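Local coordinates for protein probable fumarate reductase Ifc3 (Shewanella frigidimarina, PDB 1QO8) that catalyses the essentially one-way reduction of fumarate to succinate in vitro, using FAD and four covalently bound haems c in each subunit, at residues 24-27 with 28-32; 61-64 with 65-69; 250-253 with 254-258; 232-235 with 236-240; 49-52 with 53-57. One frame throughout, in Å; residues are numbered along the deposited sequence.

Contact 1 of 5, residues 24-27 with 28-32; sequences KVTD and SETHE. With HEM (protoporphyrin IX containing Fe), chain F.
Val25 lays both methyl groups against the carboxylate of Glu32, the two side chains meeting at a slant: Val25 CG1 lies 3.4 Å from Glu32 OE2, with CG2 almost as near. A bend at chi2 (73°) folds the Glu32 carboxylate back against Val25; OE2 is hydrogen-bonded to His19, an axial ligand of haem c #1. The other oxygen, Glu32 OE1, takes a bond from a water 2.5 Å away, and that water in turn accepts from Thr26 N. Thr26 holds OG1 between its backbone N and carbonyl carbon (chi1 63°), where Thr30 N reaches it in a weak bond of 3.5 Å. The carbonyl of Thr26 accepts from Glu29 N at 2.9 Å, the donor standing above the carbonyl plane. Extended beyond CG, Glu29 runs to the haem edge, with OE2 3.3 Å from the propionate carbon CAD. Lys292 forms a salt bridge with that oxygen, and Thr66 is hydrogen-bonded to OE1. With an alanine here, Lys292 would probably lose its carboxylate mate and Thr66 its acceptor. Thr26 to Glu29 form a type I beta turn that delivers Glu29 as N-cap of helix 30-40, beside a bis-histidine haem c site.

Contact 2 of 5, residues 61-64 with 65-69; sequences GDIN and CTSCH. With HEM (protoporphyrin IX containing Fe), chain D.
Ile63 overlaps Ser67 with the end of its longer branch: CD1 comes within 3.6 Å of Ser67 OG and also rests 3.8 Å from the haem methyl CMC. Ser67 belongs to the CXXCH motif of a c-type haem, here Cys65 to His69, whose first three residues form a short 3-10 segment. Cys65 and Cys68 point their sulfurs at the two vinyl-derived arms, Cys65 SG lying 2.3 Å from CAB and Cys68 SG 2.4 Å from CAC; both separations are too short for mere contact and are consistent with the expected thioether links. Within the motif, Cys65 O accepts from the backbone N of both Cys68 and His69, which holds the histidine end in place. Outside it, Tyr43 is hydrogen-bonded to Ile63 O, Phe155 touches Ile63 and Ser67, and His56 supplies the second axial ligand of haem c #3. His69 turns its ring edge toward the porphyrin and binds iron through NE2 at 2.3 Å. Ser67, at the end of the 3-10 segment, keeps OG beside its own backbone N (chi1 -60°), and both reach back to Asn64 O: OG at 2.9 Å, in the carbonyl plane on a lone pair, and N at 3.0 Å, from well above that plane.

Contact 3 of 5, residues 250-253 with 254-258; sequences PEII and DTLRK
Thr255 OG1 sits 2.6 Å from Glu251 O and donates to it, tilted 21° from the carbonyl plane; the backbone N of Thr255 donates to the same oxygen, which is therefore gripped twice. One residue along, Ile252 and Leu256 run side by side in the same direction, Ile252 CG2 pressed to 3.5 Å from Leu256 CD1, tighter than usual for two carbons. Ile253 and Arg257 instead cross obliquely. The CG2 branch of Ile253, which points away from its backbone N, covers one face of the Arg257 guanidinium near its rim, 3.5 Å from NE. All these are i to i+4 neighbours on helix 248-262 of the FAD-binding domain, whose backbone bonds run on through Asp254 N to Pro250 O at 2.7 Å. Asp254 OD1 lies 3.8 Å from Arg257 NH1, well out of the guanidinium plane, a long attraction of charges alone, while OD2 forms a salt bridge with Lys246. A leucine in place of this aspartate would probably leave Lys246 without its carboxylate and remove a counter-charge near Arg257. Farther out, two guanidinium nitrogens donate to carbonyls: NH2 to Ser156 O and NH1 to Leu60 O, the latter in the cytochrome part of the chain. Leu256 packs on Phe134, Asn135 and Leu138 of helix 131-143, and Ile253 approaches FAD-binding Ser160, the nearest atoms of FAD and the Ile253 side chain about 6 Å apart.

Contact 4 of 5, residues 232-235 with 236-240; sequences GGAR and VDRTH
Ala234 and Arg238 meet in van der Waals contact: the methyl CB of Ala234 touches Arg238 NH1 at 3.5 Å, and the same CB lies 3.5 Å from Val236 O. Arg238 reaches back to this spot because its chain bends at chi3 (-120°), bringing the guanidinium back toward Ala234. Arg235 and Val236 are neighbours that pack where the Arg235 chain leaves the backbone. Arg235 CG is tucked between its backbone N and carbonyl carbon (chi1 80°), which sets it 3.3 Å from Val236 N and 4.1 Å from Val236 CG2.

The charged ends come second. Arg235 NE and Arg238 NH2 stand 4.9 Å apart, two like groups gathered round acidic side chains. Asp190 forms salt bridges with both, OD1 to Arg235 NE and OD2 to Arg238 NH1; Glu189 adds one to Arg235 and Asp182 one to Arg238. Arg235 also lies in a cation-pi contact with Trp186, which like Glu189 and Asp190 lies on helix 184-194.

Backbone pairing is the third. The two halves are not hydrogen-bonded to each other; instead the chain passes into strand 239-241, where Arg238 and Thr239 both face Lys229 in a classic beta bulge. Backbone bonds from Thr239 to Lys229 and from His240 to Met167 tie this strand into a three-stranded antiparallel sheet.

The shared carboxylate of Asp190 probably offsets the closeness of the two arginines, and the connection between strands 227-229 and 239-241 is probably held to helix 184-194 by salt bridges together with the contacts to Trp186.

Contact 5 of 5, residues 49-52 with 53-57; sequences DKLQ and FDPHN. With HEM (protoporphyrin IX containing Fe), chain D.
Leu51 reaches from CB toward Asp54 and Pro55, CG standing anti to the backbone N (chi1 -176°). CG lies 4.2 Å from both Phe53 N and Asp54 N. An off-staggered chi2 of 98° then directs the CD2 branch, which does nearly all the touching: CD2 is tight against Asp54 N at 3.1 Å, lies 3.6 Å from Asp54 OD1, and meets the ring carbon CD of Pro55 at 3.4 Å. What the methyl leans on is an Asx turn. Asp54 OD1 accepts from His56 N at 2.8 Å, the donor rising above the carboxylate plane, while OD2 is hydrogen-bonded to Asn48 N. A type I turn from Asp54 to Asn57 overlaps it, closed by the backbone bond from Asn57 N to Asp54 O. These turns probably help to hold the loop of the cytochrome domain that presents His56 to haem c #3: its NE2 binds the iron at 2.3 Å, and Pro55 CB rests 3.6 Å from the meso carbon CHD on the same side of the porphyrin. On the outer flank Gln52 lies alongside Phe53 in a CH-pi contact, with CG 4.0 Å from the ring centroid, over one face and offset toward the rim. The Gln52 amide stands nearly perpendicular to that ring, 86° between planes. Phe53 also stacks with Phe85, and both Gln52 and Phe53 touch Glu434.

Overall arrangement
In chain order come contacts 1, 5 and 2 in the cytochrome domain, then 4 and 3 in the FAD-binding domain. Contacts 5 and 2, centres 14 Å apart, supply the two axial histidines of one haem, while contact 1, centred 13 Å from contact 2, borders another and touches contact 2 through Glu29 and Thr66. One place where the domains meet is Arg257 of contact 3 (centre 16 Å from contact 2), packed on residues 61-63, which puts this part of helix 248-262 near both haem domain and flavin. Contact 4, about 44 Å from contact 1 between centres, belongs to a small sheet whose strand 239-241 precedes that helix. This is consistent with electron passage from haems to FAD.

Contact 1 of 5, residues 24-27 with 28-32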
# COMPACT_ATOMS: atom_id res chain seq x y z
N LYS A 24 14.72 40.94 -7.35
CA LYS A 24 14.12 39.77 -7.96
C LYS A 24 14.87 38.49 -7.50
O LYS A 24 15.86 38.05 -8.10
CB LYS A 24 14.32 39.90 -9.48
CG LYS A 24 13.66 38.81 -10.30
CD LYS A 24 14.25 38.92 -11.73
CE LYS A 24 13.46 38.01 -12.68
NZ LYS A 24 12.02 38.30 -12.39
N VAL A 25 14.50 37.91 -6.39
CA VAL A 25 15.40 36.90 -5.75
C VAL A 25 15.17 35.58 -6.44
O VAL A 25 14.01 35.19 -6.61
CB VAL A 25 15.14 36.88 -4.26
CG1 VAL A 25 16.11 35.88 -3.55
CG2 VAL A 25 15.22 38.29 -3.71
N THR A 26 16.13 34.90 -7.05
CA THR A 26 15.88 33.59 -7.61
C THR A 26 15.63 32.50 -6.53
O THR A 26 15.91 32.64 -5.33
CB THR A 26 17.03 33.09 -8.49
OG1 THR A 26 18.21 32.95 -7.64
CG2 THR A 26 17.29 34.16 -9.57
N ASP A 27 14.97 31.44 -6.96
CA ASP A 27 14.65 30.31 -6.05
C ASP A 27 15.88 29.81 -5.32
O ASP A 27 15.79 29.72 -4.10
CB ASP A 27 13.91 29.22 -6.85
CG ASP A 27 12.52 29.79 -7.17
OD1 ASP A 27 11.88 30.54 -6.41
OD2 ASP A 27 12.04 29.38 -8.23
N SER A 28 17.00 29.65 -6.03
CA SER A 28 18.22 29.20 -5.46
C SER A 28 18.94 30.32 -4.71
O SER A 28 20.00 29.98 -4.17
CB SER A 28 19.20 28.54 -6.41
OG SER A 28 18.65 27.65 -7.31
N GLU A 29 18.45 31.56 -4.60
CA GLU A 29 19.18 32.64 -3.92
C GLU A 29 20.63 32.82 -4.29
O GLU A 29 21.56 33.14 -3.51
CB GLU A 29 18.94 32.54 -2.41
CG GLU A 29 17.43 32.40 -2.10
CD GLU A 29 17.11 32.17 -0.65
OE1 GLU A 29 18.02 31.99 0.23
OE2 GLU A 29 15.94 32.19 -0.20
N THR A 30 20.96 32.59 -5.55
CA THR A 30 22.30 32.49 -6.07
C THR A 30 23.09 33.77 -5.86
O THR A 30 24.05 33.90 -5.09
CB THR A 30 22.18 32.15 -7.58
OG1 THR A 30 21.37 30.95 -7.62
CG2 THR A 30 23.52 31.83 -8.23
N HIS A 31 22.51 34.82 -6.46
CA HIS A 31 23.11 36.17 -6.37
C HIS A 31 23.34 36.52 -4.95
O HIS A 31 24.42 36.99 -4.62
CB HIS A 31 22.14 37.25 -7.00
CG HIS A 31 22.83 38.59 -7.05
ND1 HIS A 31 23.76 38.84 -8.04
CD2 HIS A 31 22.80 39.68 -6.24
CE1 HIS A 31 24.24 40.06 -7.83
NE2 HIS A 31 23.68 40.61 -6.75
N GLU A 32 22.39 36.41 -4.01
CA GLU A 32 22.59 36.84 -2.65
C GLU A 32 23.76 36.10 -1.97
O GLU A 32 24.60 36.71 -1.23
CB GLU A 32 21.28 36.67 -1.89
CG GLU A 32 20.11 37.51 -2.37
CD GLU A 32 19.45 37.13 -3.66
OE1 GLU A 32 19.72 36.07 -4.27
OE2 GLU A 32 18.67 37.99 -4.12
CHA HEM F . 14.52 38.01 0.29
CHB HEM F . 13.64 42.82 0.16
CHC HEM F . 18.07 43.83 1.83
CHD HEM F . 18.94 39.06 2.01
C1A HEM F . 13.95 39.25 0.08
C2A HEM F . 12.66 39.43 -0.56
C3A HEM F . 12.43 40.74 -0.56
C4A HEM F . 13.53 41.42 0.06
CMA HEM F . 11.21 41.52 -1.08
CAA HEM F . 11.75 38.30 -1.13
CBA HEM F . 10.91 37.36 -0.31
CGA HEM F . 9.82 36.46 -0.85
O1A HEM F . 8.75 36.45 -0.13
O2A HEM F . 9.93 35.74 -1.90
C1B HEM F . 14.71 43.49 0.70
C2B HEM F . 14.75 44.91 1.05
C3B HEM F . 15.96 45.18 1.56
C4B HEM F . 16.73 43.96 1.47
CMB HEM F . 13.54 45.86 0.92
CAB HEM F . 16.47 46.48 2.19
CBB HEM F . 15.88 47.40 2.98
C1C HEM F . 18.72 42.61 1.96
C2C HEM F . 20.10 42.42 2.36
C3C HEM F . 20.31 41.13 2.45
C4C HEM F . 19.11 40.43 2.07
CMC HEM F . 21.08 43.58 2.65
CAC HEM F . 21.54 40.31 2.95
CBC HEM F . 22.20 40.71 4.07
C1D HEM F . 17.84 38.33 1.60
C2D HEM F . 17.70 36.90 1.53
C3D HEM F . 16.48 36.64 1.09
C4D HEM F . 15.80 37.91 0.82
CMD HEM F . 18.84 35.94 1.97
CAD HEM F . 15.73 35.30 0.88
CBD HEM F . 14.79 35.10 2.12
CGD HEM F . 15.44 35.32 3.47
O1D HEM F . 16.56 34.74 3.65
O2D HEM F . 14.90 36.02 4.36
NA HEM F . 14.51 40.49 0.38
NB HEM F . 15.92 42.96 0.99
NC HEM F . 18.14 41.37 1.75
ND HEM F . 16.68 38.90 1.16
FE HEM F . 16.32 40.92 1.15
O HOH W 1 18.35 39.50 -6.32
O HOH W 2 19.13 35.63 -6.70
O HOH W 3 19.58 30.54 -9.76

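Contact 2 of 5, residues 61-64 with 65-69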
# COMPACT_ATOMS: atom_id res chain seq x y z
N GLY A 61 29.20 20.32 3.47
CA GLY A 61 30.05 20.58 2.27
C GLY A 61 29.60 22.06 1.85
O GLY A 61 29.18 22.84 2.70
N ASP A 62 29.73 22.37 0.60
CA ASP A 62 29.71 23.81 0.22
C ASP A 62 28.28 24.26 -0.03
O ASP A 62 27.76 23.98 -1.12
CB ASP A 62 30.49 23.91 -1.11
CG ASP A 62 30.69 25.41 -1.42
OD1 ASP A 62 30.31 26.37 -0.77
OD2 ASP A 62 31.28 25.65 -2.49
N ILE A 63 27.48 24.67 0.92
CA ILE A 63 26.07 24.99 0.70
C ILE A 63 25.80 26.50 0.79
O ILE A 63 26.66 27.19 1.39
CB ILE A 63 25.23 24.32 1.82
CG1 ILE A 63 25.67 24.82 3.18
CG2 ILE A 63 25.35 22.80 1.66
CD1 ILE A 63 24.74 24.25 4.31
N ASN A 64 24.57 26.97 0.46
CA ASN A 64 24.26 28.37 0.62
C ASN A 64 24.44 28.85 2.05
O ASN A 64 23.88 28.12 2.86
CB ASN A 64 22.87 28.76 0.12
CG ASN A 64 22.78 28.85 -1.39
OD1 ASN A 64 23.75 29.11 -2.11
ND2 ASN A 64 21.62 28.57 -2.00
N CYS A 65 25.14 29.99 2.35
CA CYS A 65 24.95 30.66 3.61
C CYS A 65 23.52 30.81 4.10
O CYS A 65 23.26 30.76 5.30
CB CYS A 65 25.68 32.07 3.64
SG CYS A 65 27.17 32.03 2.60
N THR A 66 22.54 31.18 3.25
CA THR A 66 21.17 31.34 3.62
C THR A 66 20.46 29.98 3.77
O THR A 66 19.27 29.99 4.13
CB THR A 66 20.44 32.20 2.51
OG1 THR A 66 20.50 31.44 1.31
CG2 THR A 66 21.28 33.50 2.29
N SER A 67 21.15 28.82 3.77
CA SER A 67 20.64 27.63 4.45
C SER A 67 20.32 27.94 5.89
O SER A 67 19.35 27.44 6.50
CB SER A 67 21.59 26.39 4.46
OG SER A 67 21.81 26.05 3.10
N CYS A 68 21.25 28.72 6.50
CA CYS A 68 20.99 29.13 7.84
C CYS A 68 20.73 30.65 8.05
O CYS A 68 19.94 30.96 8.95
CB CYS A 68 22.28 28.82 8.71
SG CYS A 68 22.72 27.01 8.54
N HIS A 69 21.71 31.49 7.63
CA HIS A 69 21.53 32.91 7.95
C HIS A 69 20.32 33.41 7.13
O HIS A 69 20.34 33.07 5.97
CB HIS A 69 22.73 33.75 7.51
CG HIS A 69 23.87 33.38 8.46
ND1 HIS A 69 23.82 33.88 9.74
CD2 HIS A 69 24.98 32.66 8.34
CE1 HIS A 69 24.91 33.54 10.38
NE2 HIS A 69 25.63 32.80 9.58
CHA HEM D . 28.36 33.18 12.49
CHB HEM D . 28.86 34.21 7.84
CHC HEM D . 27.17 29.93 6.42
CHD HEM D . 25.85 29.31 11.05
C1A HEM D . 28.68 33.83 11.31
C2A HEM D . 29.32 35.17 11.22
C3A HEM D . 29.47 35.43 9.96
C4A HEM D . 28.93 34.32 9.18
CMA HEM D . 30.07 36.67 9.22
CAA HEM D . 29.69 35.98 12.48
CBA HEM D . 31.04 35.47 13.11
CGA HEM D . 32.10 35.36 12.06
O1A HEM D . 32.34 36.43 11.42
O2A HEM D . 32.64 34.23 11.86
C1B HEM D . 28.55 33.12 7.03
C2B HEM D . 28.83 32.96 5.66
C3B HEM D . 28.46 31.76 5.29
C4B HEM D . 27.80 31.15 6.41
CMB HEM D . 29.57 34.08 4.83
CAB HEM D . 28.73 30.98 4.00
CBB HEM D . 29.89 31.10 3.30
C1C HEM D . 26.63 29.43 7.59
C2C HEM D . 25.86 28.19 7.64
C3C HEM D . 25.55 28.00 8.91
C4C HEM D . 26.00 29.15 9.68
CMC HEM D . 25.59 27.39 6.36
CAC HEM D . 24.85 26.84 9.65
CBC HEM D . 25.18 25.50 9.42
C1D HEM D . 26.50 30.21 11.85
C2D HEM D . 26.45 30.27 13.27
C3D HEM D . 27.12 31.36 13.63
C4D HEM D . 27.64 32.01 12.46
CMD HEM D . 25.76 29.22 14.20
CAD HEM D . 27.44 31.80 15.11
CBD HEM D . 28.84 31.23 15.45
CGD HEM D . 29.60 32.18 16.34
O1D HEM D . 29.20 32.10 17.54
O2D HEM D . 30.47 32.91 15.80
NA HEM D . 28.47 33.38 10.05
NB HEM D . 27.92 31.98 7.52
NC HEM D . 26.64 29.97 8.82
ND HEM D . 27.21 31.33 11.31
FE HEM D . 27.61 31.65 9.40

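Contact 3 of 5, residues 250-253 with 254-258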
# COMPACT_ATOMS: atom_id res chain seq x y z
N PRO A 250 29.21 11.98 2.25
CA PRO A 250 29.75 13.32 1.99
C PRO A 250 30.74 13.21 0.86
O PRO A 250 30.66 13.99 -0.11
CB PRO A 250 30.45 13.72 3.31
CG PRO A 250 29.56 13.05 4.34
CD PRO A 250 29.15 11.73 3.72
N GLU A 251 31.61 12.19 0.87
CA GLU A 251 32.47 12.00 -0.30
C GLU A 251 31.65 11.96 -1.58
O GLU A 251 32.09 12.53 -2.59
CB GLU A 251 33.30 10.73 -0.23
CG GLU A 251 34.34 10.50 -1.26
CD GLU A 251 35.57 11.37 -1.21
OE1 GLU A 251 35.65 12.25 -0.33
OE2 GLU A 251 36.40 11.16 -2.14
N ILE A 252 30.66 11.04 -1.61
CA ILE A 252 29.93 10.84 -2.88
C ILE A 252 29.17 12.08 -3.36
O ILE A 252 29.26 12.38 -4.55
CB ILE A 252 29.06 9.58 -2.88
CG1 ILE A 252 29.91 8.32 -2.81
CG2 ILE A 252 28.22 9.51 -4.15
CD1 ILE A 252 29.18 7.01 -2.55
N ILE A 253 28.44 12.77 -2.56
CA ILE A 253 27.63 13.94 -2.86
C ILE A 253 28.59 15.13 -3.06
O ILE A 253 28.29 15.93 -3.92
CB ILE A 253 26.71 14.31 -1.67
CG1 ILE A 253 25.52 13.35 -1.65
CG2 ILE A 253 26.21 15.76 -1.59
CD1 ILE A 253 24.74 13.16 -2.94
N ASP A 254 29.68 15.22 -2.29
CA ASP A 254 30.69 16.27 -2.61
C ASP A 254 31.18 16.04 -4.04
O ASP A 254 31.26 16.97 -4.86
CB ASP A 254 31.84 16.39 -1.62
CG ASP A 254 31.41 17.00 -0.29
OD1 ASP A 254 30.27 17.46 -0.01
OD2 ASP A 254 32.21 17.08 0.68
N THR A 255 31.46 14.79 -4.44
CA THR A 255 32.02 14.51 -5.73
C THR A 255 31.01 14.78 -6.86
O THR A 255 31.37 15.30 -7.90
CB THR A 255 32.45 13.04 -5.85
OG1 THR A 255 33.38 12.84 -4.80
CG2 THR A 255 33.11 12.76 -7.17
N LEU A 256 29.74 14.41 -6.67
CA LEU A 256 28.70 14.61 -7.64
C LEU A 256 28.33 16.10 -7.71
O LEU A 256 28.13 16.53 -8.83
CB LEU A 256 27.46 13.73 -7.33
CG LEU A 256 27.70 12.23 -7.37
CD1 LEU A 256 26.63 11.50 -6.52
CD2 LEU A 256 27.77 11.65 -8.80
N ARG A 257 28.30 16.87 -6.63
CA ARG A 257 28.07 18.28 -6.70
C ARG A 257 29.13 18.98 -7.58
O ARG A 257 28.78 19.88 -8.38
CB ARG A 257 28.12 19.02 -5.36
CG ARG A 257 27.00 18.67 -4.40
CD ARG A 257 27.29 19.23 -3.02
NE ARG A 257 26.08 19.21 -2.20
CZ ARG A 257 26.15 19.57 -0.94
NH1 ARG A 257 27.35 19.87 -0.39
NH2 ARG A 257 25.10 19.58 -0.15
N LYS A 258 30.41 18.69 -7.30
CA LYS A 258 31.46 19.29 -8.11
C LYS A 258 31.37 18.82 -9.56
O LYS A 258 31.38 19.70 -10.43
CB LYS A 258 32.90 19.02 -7.64
CG LYS A 258 33.01 19.59 -6.22
CD LYS A 258 34.37 20.22 -6.00
CE LYS A 258 34.37 21.17 -4.79
NZ LYS A 258 35.77 21.81 -4.85

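Contact 4 of 5, residues 232-235 with 236-240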
# COMPACT_ATOMS: atom_id res chain seq x y z
N GLY A 232 26.85 -6.55 6.68
CA GLY A 232 25.83 -7.51 7.07
C GLY A 232 25.10 -8.10 5.90
O GLY A 232 24.77 -7.40 4.94
N GLY A 233 25.07 -9.44 5.83
CA GLY A 233 24.38 -10.14 4.76
C GLY A 233 25.30 -10.44 3.60
O GLY A 233 24.90 -11.08 2.63
N ALA A 234 26.52 -9.90 3.65
CA ALA A 234 27.41 -10.15 2.50
C ALA A 234 28.35 -11.30 2.92
O ALA A 234 28.77 -11.36 4.09
CB ALA A 234 28.22 -8.94 2.16
N ARG A 235 28.66 -12.14 1.94
CA ARG A 235 29.41 -13.34 2.32
C ARG A 235 30.90 -13.07 2.17
O ARG A 235 31.69 -13.80 2.75
CB ARG A 235 28.91 -14.52 1.47
CG ARG A 235 29.49 -14.55 0.10
CD ARG A 235 28.97 -15.72 -0.75
NE ARG A 235 27.51 -15.59 -0.90
CZ ARG A 235 26.76 -16.39 -1.65
NH1 ARG A 235 27.36 -17.37 -2.33
NH2 ARG A 235 25.44 -16.26 -1.76
N VAL A 236 31.33 -12.11 1.40
CA VAL A 236 32.68 -11.58 1.33
C VAL A 236 32.65 -10.04 1.38
O VAL A 236 31.57 -9.39 1.40
CB VAL A 236 33.44 -12.01 0.07
CG1 VAL A 236 34.94 -11.72 0.28
CG2 VAL A 236 33.45 -13.49 -0.29
N ASP A 237 33.82 -9.41 1.45
CA ASP A 237 33.96 -7.98 1.66
C ASP A 237 33.67 -7.28 0.34
O ASP A 237 34.31 -7.68 -0.62
CB ASP A 237 35.42 -7.66 2.03
CG ASP A 237 35.81 -8.20 3.38
OD1 ASP A 237 35.22 -9.20 3.86
OD2 ASP A 237 36.76 -7.58 3.91
N ARG A 238 32.68 -6.42 0.28
CA ARG A 238 32.26 -5.82 -1.01
C ARG A 238 31.92 -4.36 -0.90
O ARG A 238 31.51 -3.64 -1.79
CB ARG A 238 30.87 -6.49 -1.22
CG ARG A 238 30.66 -7.03 -2.60
CD ARG A 238 29.27 -7.66 -2.66
NE ARG A 238 29.47 -9.07 -2.99
CZ ARG A 238 28.82 -9.99 -2.27
NH1 ARG A 238 27.98 -9.72 -1.28
NH2 ARG A 238 29.09 -11.25 -2.58
N THR A 239 31.95 -3.78 0.27
CA THR A 239 31.53 -2.43 0.60
C THR A 239 32.71 -1.46 0.51
O THR A 239 33.65 -1.64 1.27
CB THR A 239 30.98 -2.51 2.05
OG1 THR A 239 29.92 -3.47 2.17
CG2 THR A 239 30.48 -1.12 2.45
N HIS A 240 32.69 -0.49 -0.40
CA HIS A 240 33.73 0.47 -0.67
C HIS A 240 33.37 1.84 -0.06
O HIS A 240 32.23 2.24 -0.21
CB HIS A 240 33.90 0.62 -2.16
CG HIS A 240 34.15 -0.65 -2.92
ND1 HIS A 240 33.23 -1.66 -3.05
CD2 HIS A 240 35.27 -1.05 -3.59
CE1 HIS A 240 33.76 -2.66 -3.75
NE2 HIS A 240 34.98 -2.29 -4.10

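Contact 5 of 5, residues 49-52 with 53-57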
# COMPACT_ATOMS: atom_id res chain seq x y z
N ASP A 49 38.88 26.26 14.01
CA ASP A 49 39.61 25.00 14.21
C ASP A 49 39.64 24.84 15.73
O ASP A 49 39.45 23.76 16.26
CB ASP A 49 40.95 24.83 13.58
CG ASP A 49 42.22 25.53 13.95
OD1 ASP A 49 42.39 26.22 14.97
OD2 ASP A 49 43.21 25.41 13.17
N LYS A 50 39.60 25.98 16.39
CA LYS A 50 39.43 26.13 17.81
C LYS A 50 37.95 26.12 18.24
O LYS A 50 37.55 26.88 19.13
CB LYS A 50 39.99 27.48 18.23
CG LYS A 50 41.28 27.91 17.53
CD LYS A 50 41.68 29.24 18.19
CE LYS A 50 42.76 29.98 17.44
NZ LYS A 50 42.82 31.38 17.96
N LEU A 51 37.14 25.28 17.61
CA LEU A 51 35.70 25.48 17.67
C LEU A 51 34.99 24.13 17.62
O LEU A 51 35.27 23.38 16.70
CB LEU A 51 35.19 26.36 16.51
CG LEU A 51 33.68 26.65 16.63
CD1 LEU A 51 33.49 28.02 17.25
CD2 LEU A 51 33.01 26.53 15.27
N GLN A 52 34.15 23.91 18.62
CA GLN A 52 33.57 22.60 18.82
C GLN A 52 32.86 22.09 17.57
O GLN A 52 33.19 20.97 17.15
CB GLN A 52 32.57 22.66 19.98
CG GLN A 52 32.48 21.34 20.74
CD GLN A 52 32.29 21.60 22.22
OE1 GLN A 52 31.15 21.53 22.69
NE2 GLN A 52 33.40 21.89 22.89
N PHE A 53 31.91 22.86 17.00
CA PHE A 53 31.13 22.23 15.92
C PHE A 53 31.53 22.61 14.53
O PHE A 53 31.67 21.77 13.64
CB PHE A 53 29.61 22.26 16.21
CG PHE A 53 29.38 21.38 17.41
CD1 PHE A 53 29.80 20.05 17.39
CD2 PHE A 53 28.84 21.88 18.57
CE1 PHE A 53 29.64 19.24 18.50
CE2 PHE A 53 28.70 21.07 19.68
CZ PHE A 53 29.08 19.75 19.67
N ASP A 54 31.76 23.84 14.21
CA ASP A 54 32.07 24.44 12.96
C ASP A 54 30.88 24.33 12.00
O ASP A 54 30.81 23.63 10.99
CB ASP A 54 33.39 24.25 12.22
CG ASP A 54 33.82 25.65 11.72
OD1 ASP A 54 32.99 26.61 11.64
OD2 ASP A 54 35.00 25.86 11.38
N PRO A 55 30.11 25.44 12.14
CA PRO A 55 28.96 25.66 11.27
C PRO A 55 29.53 25.92 9.91
O PRO A 55 28.98 25.53 8.88
CB PRO A 55 28.21 26.80 11.94
CG PRO A 55 28.96 27.18 13.16
CD PRO A 55 30.29 26.49 13.15
N HIS A 56 30.79 26.48 9.85
CA HIS A 56 31.33 26.80 8.55
C HIS A 56 32.29 25.75 8.09
O HIS A 56 33.11 26.12 7.23
CB HIS A 56 32.12 28.16 8.56
CG HIS A 56 31.19 29.20 9.14
ND1 HIS A 56 31.56 29.94 10.24
CD2 HIS A 56 29.94 29.61 8.78
CE1 HIS A 56 30.55 30.71 10.62
NE2 HIS A 56 29.58 30.56 9.74
N ASN A 57 32.35 24.57 8.67
CA ASN A 57 33.12 23.52 7.98
C ASN A 57 32.59 22.16 8.49
O ASN A 57 32.85 21.81 9.63
CB ASN A 57 34.60 23.71 8.33
CG ASN A 57 35.55 22.59 7.82
OD1 ASN A 57 35.31 21.98 6.78
ND2 ASN A 57 36.65 22.47 8.58
CHA HEM D . 28.36 33.18 12.49
CHB HEM D . 28.86 34.21 7.84
CHC HEM D . 27.17 29.93 6.42
CHD HEM D . 25.85 29.31 11.05
C1A HEM D . 28.68 33.83 11.31
C2A HEM D . 29.32 35.17 11.22
C3A HEM D . 29.47 35.43 9.96
C4A HEM D . 28.93 34.32 9.18
CMA HEM D . 30.07 36.67 9.22
CAA HEM D . 29.69 35.98 12.48
CBA HEM D . 31.04 35.47 13.11
CGA HEM D . 32.10 35.36 12.06
O1A HEM D . 32.34 36.43 11.42
O2A HEM D . 32.64 34.23 11.86
C1B HEM D . 28.55 33.12 7.03
C2B HEM D . 28.83 32.96 5.66
C3B HEM D . 28.46 31.76 5.29
C4B HEM D . 27.80 31.15 6.41
CMB HEM D . 29.57 34.08 4.83
CAB HEM D . 28.73 30.98 4.00
CBB HEM D . 29.89 31.10 3.30
C1C HEM D . 26.63 29.43 7.59
C2C HEM D . 25.86 28.19 7.64
C3C HEM D . 25.55 28.00 8.91
C4C HEM D . 26.00 29.15 9.68
CMC HEM D . 25.59 27.39 6.36
CAC HEM D . 24.85 26.84 9.65
CBC HEM D . 25.18 25.50 9.42
C1D HEM D . 26.50 30.21 11.85
C2D HEM D . 26.45 30.27 13.27
C3D HEM D . 27.12 31.36 13.63
C4D HEM D . 27.64 32.01 12.46
CMD HEM D . 25.76 29.22 14.20
CAD HEM D . 27.44 31.80 15.11
CBD HEM D . 28.84 31.23 15.45
CGD HEM D . 29.60 32.18 16.34
O1D HEM D . 29.20 32.10 17.54
O2D HEM D . 30.47 32.91 15.80
NA HEM D . 28.47 33.38 10.05
NB HEM D . 27.92 31.98 7.52
NC HEM D . 26.64 29.97 8.82
ND HEM D . 27.21 31.33 11.31
FE HEM D . 27.61 31.65 9.40